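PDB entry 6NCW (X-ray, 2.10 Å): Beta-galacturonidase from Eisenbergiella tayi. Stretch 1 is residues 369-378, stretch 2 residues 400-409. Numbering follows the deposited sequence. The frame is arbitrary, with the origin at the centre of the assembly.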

# COMPACT_ATOMS: atom_id res chain seq x y z
N SER A 369 -0.86 35.93 -16.62
CA SER A 369 -1.37 35.10 -15.53
C SER A 369 -0.93 35.63 -14.18
O SER A 369 -1.67 35.52 -13.19
CB SER A 369 -0.92 33.66 -15.71
OG SER A 369 0.50 33.58 -15.69
N ILE A 370 0.27 36.20 -14.10
CA ILE A 370 0.80 36.67 -12.83
C ILE A 370 0.02 37.91 -12.43
O ILE A 370 0.13 38.95 -13.09
CB ILE A 370 2.29 36.96 -12.91
CG1 ILE A 370 3.09 35.69 -13.22
CG2 ILE A 370 2.75 37.55 -11.59
CD1 ILE A 370 4.52 36.00 -13.62
N TYR A 371 -0.78 37.83 -11.36
CA TYR A 371 -1.55 38.98 -10.93
C TYR A 371 -1.03 39.60 -9.64
O TYR A 371 -1.46 40.71 -9.29
CB TYR A 371 -3.03 38.61 -10.78
CG TYR A 371 -3.32 37.81 -9.53
CD1 TYR A 371 -3.08 36.44 -9.48
CD2 TYR A 371 -3.81 38.44 -8.39
CE1 TYR A 371 -3.35 35.72 -8.34
CE2 TYR A 371 -4.07 37.74 -7.24
CZ TYR A 371 -3.84 36.38 -7.22
OH TYR A 371 -4.08 35.72 -6.07
N ILE A 372 -0.09 38.95 -8.95
CA ILE A 372 0.40 39.45 -7.67
C ILE A 372 1.81 38.94 -7.45
O ILE A 372 2.14 37.81 -7.84
CB ILE A 372 -0.56 39.04 -6.53
CG1 ILE A 372 -0.16 39.68 -5.22
CG2 ILE A 372 -0.60 37.52 -6.42
CD1 ILE A 372 -1.19 39.51 -4.13
N TRP A 373 2.65 39.77 -6.83
CA TRP A 373 3.99 39.35 -6.41
C TRP A 373 3.99 39.07 -4.91
O TRP A 373 3.54 39.90 -4.12
CB TRP A 373 5.04 40.43 -6.71
CG TRP A 373 5.20 40.81 -8.18
CD1 TRP A 373 4.96 42.04 -8.73
CD2 TRP A 373 5.66 39.98 -9.24
NE1 TRP A 373 5.24 42.02 -10.07
CE2 TRP A 373 5.67 40.77 -10.42
CE3 TRP A 373 6.06 38.64 -9.33
CZ2 TRP A 373 6.05 40.26 -11.67
CZ3 TRP A 373 6.45 38.13 -10.57
CH2 TRP A 373 6.45 38.94 -11.71
N GLY A 374 4.57 37.93 -4.52
CA GLY A 374 4.71 37.62 -3.11
C GLY A 374 6.16 37.65 -2.67
O GLY A 374 7.07 37.50 -3.48
N ILE A 375 6.40 37.85 -1.37
CA ILE A 375 7.75 37.75 -0.85
C ILE A 375 7.76 37.00 0.48
O ILE A 375 6.75 36.95 1.19
CB ILE A 375 8.42 39.14 -0.67
CG1 ILE A 375 7.63 40.01 0.32
CG2 ILE A 375 8.58 39.85 -1.98
CD1 ILE A 375 8.28 41.37 0.57
N LEU A 376 8.91 36.40 0.78
CA LEU A 376 9.29 36.04 2.16
C LEU A 376 8.18 35.29 2.89
O LEU A 376 7.77 35.65 4.01
CB LEU A 376 9.68 37.30 2.93
CG LEU A 376 10.85 38.09 2.35
CD1 LEU A 376 11.16 39.26 3.29
CD2 LEU A 376 12.08 37.19 2.11
N ASN A 377 7.71 34.21 2.27
CA ASN A 377 6.77 33.30 2.90
C ASN A 377 7.21 32.90 4.30
O ASN A 377 8.29 32.34 4.49
CB ASN A 377 6.59 32.05 2.03
CG ASN A 377 5.71 31.01 2.69
OD1 ASN A 377 4.48 31.09 2.62
ND2 ASN A 377 6.34 30.05 3.38
N GLU A 378 6.35 33.20 5.29
CA GLU A 378 6.55 32.81 6.69
C GLU A 378 7.92 33.23 7.24
O GLU A 378 8.48 32.56 8.11
CB GLU A 378 6.34 31.31 6.87
CG GLU A 378 4.90 30.87 6.62
CD GLU A 378 4.58 29.49 7.20
OE1 GLU A 378 5.53 28.81 7.67
OE2 GLU A 378 3.39 29.10 7.18
N LEU A 400 10.45 47.93 -9.83
CA LEU A 400 10.53 47.12 -11.04
C LEU A 400 9.17 46.93 -11.69
O LEU A 400 9.10 46.72 -12.91
CB LEU A 400 11.13 45.75 -10.75
CG LEU A 400 12.56 45.71 -10.23
CD1 LEU A 400 12.92 44.33 -9.73
CD2 LEU A 400 13.52 46.15 -11.33
N ASP A 401 8.10 46.97 -10.90
CA ASP A 401 6.75 46.76 -11.42
C ASP A 401 5.79 47.58 -10.57
O ASP A 401 5.29 47.11 -9.54
CB ASP A 401 6.38 45.28 -11.41
CG ASP A 401 4.95 45.04 -11.84
OD1 ASP A 401 4.61 43.85 -12.06
OD2 ASP A 401 4.18 46.02 -11.98
N PRO A 402 5.51 48.82 -10.97
CA PRO A 402 4.68 49.69 -10.12
C PRO A 402 3.19 49.39 -10.17
O PRO A 402 2.43 50.05 -9.45
CB PRO A 402 4.99 51.09 -10.69
CG PRO A 402 5.38 50.86 -12.10
CD PRO A 402 6.09 49.53 -12.13
N TYR A 403 2.74 48.40 -10.93
CA TYR A 403 1.32 48.21 -11.18
C TYR A 403 0.70 47.01 -10.48
O TYR A 403 -0.39 47.14 -9.90
CB TYR A 403 1.08 48.13 -12.70
CG TYR A 403 1.67 49.34 -13.41
CD1 TYR A 403 2.76 49.21 -14.27
CD2 TYR A 403 1.16 50.61 -13.19
CE1 TYR A 403 3.31 50.34 -14.90
CE2 TYR A 403 1.69 51.73 -13.81
CZ TYR A 403 2.76 51.60 -14.66
OH TYR A 403 3.28 52.73 -15.27
N ARG A 404 1.36 45.84 -10.47
CA ARG A 404 0.77 44.68 -9.82
C ARG A 404 0.75 44.83 -8.30
O ARG A 404 1.67 45.40 -7.71
CB ARG A 404 1.55 43.41 -10.17
CG ARG A 404 1.31 42.84 -11.55
CD ARG A 404 2.25 41.66 -11.73
NE ARG A 404 2.05 40.88 -12.94
CZ ARG A 404 2.80 41.01 -14.04
NH1 ARG A 404 3.77 41.92 -14.08
NH2 ARG A 404 2.57 40.22 -15.09
N PRO A 405 -0.27 44.29 -7.65
CA PRO A 405 -0.28 44.27 -6.18
C PRO A 405 0.80 43.35 -5.63
O PRO A 405 1.34 42.48 -6.32
CB PRO A 405 -1.68 43.75 -5.84
CG PRO A 405 -2.08 42.97 -7.02
CD PRO A 405 -1.48 43.67 -8.21
N ARG A 406 1.13 43.56 -4.35
CA ARG A 406 2.14 42.78 -3.65
C ARG A 406 1.56 42.24 -2.36
O ARG A 406 0.60 42.79 -1.81
CB ARG A 406 3.38 43.61 -3.32
CG ARG A 406 3.92 44.41 -4.49
CD ARG A 406 4.78 45.60 -3.99
NE ARG A 406 3.95 46.64 -3.42
CZ ARG A 406 4.41 47.75 -2.85
NH1 ARG A 406 5.71 47.98 -2.79
NH2 ARG A 406 3.57 48.64 -2.36
N SER A 407 2.18 41.17 -1.85
CA SER A 407 1.74 40.54 -0.61
C SER A 407 2.86 39.65 -0.07
O SER A 407 3.95 39.56 -0.64
CB SER A 407 0.45 39.74 -0.82
OG SER A 407 -0.19 39.44 0.41
N SER A 408 2.57 38.98 1.04
CA SER A 408 3.46 38.01 1.68
C SER A 408 2.59 37.07 2.49
O SER A 408 1.73 37.54 3.24
CB SER A 408 4.48 38.70 2.60
OG SER A 408 5.27 37.74 3.29
N ALA A 409 2.79 35.76 2.33
CA ALA A 409 2.08 34.77 3.14
C ALA A 409 2.64 34.78 4.56
O ALA A 409 3.77 34.35 4.79
CB ALA A 409 2.18 33.39 2.51
O HOH W 1 4.81 34.89 0.36

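The most unusual feature is a polar knot in which Asp401, Arg404 and Trp373 meet. Asp401 OD1 accepts two hydrogen bonds. One comes from the indole, Trp373 NE1 to Asp401 OD1, at 2.8 Å, and the carboxylate oxygen lies near the plane of the ring, at its edge. The other runs from Arg404 NH1 to Asp401 OD1 at 2.9 Å and is part of a salt bridge. Asp401 OD2 takes the backbone instead: Tyr403 N lies 3.0 Å from it and Arg404 N 3.2 Å. The carboxylate thus ties its own turn together while it holds the tryptophan.

Arg404 reaches across as well. Arg404 NE donates to Ile370 O at 2.7 Å and 174°, close to linear. Arg404 NH2 adds a weak bond to Ile370 O at 3.4 Å. Trp373 CZ2 lies over one face of the guanidinium, while Ile370 O lies near its plane.

Beyond the knot the two strands run parallel, with Trp373 paired to Arg406 and Gly374 to Ser407. Trp373 N donates to Pro405 O at 3.1 Å. Trp373 O accepts from Ser407 N at 2.9 Å. Ile375 N then reaches Ser407 O at 3.1 Å. Trp373 thus bonds to Pro405 and Ser407, the residues before and after its partner Arg406, as is typical of parallel pairing. The CA-H of Gly374 also points at Ser407 O, with CA and O 3.2 Å apart. Apolar packing is modest here: Ile372 CG1 lies 4.2 Å from Pro405 CG.

Past Ile375 the direct backbone ladder is interrupted. Ser408 OG donates to Ile375 O at 2.7 Å. A water also donates to Ile375 O at 2.9 Å and accepts from Ala409 N at 3.0 Å. It bridges a gap of 4.3 Å between Ile375 O and Ala409 N. Direct backbone bonding resumes where Glu378 N donates to Ala409 O at 2.9 Å.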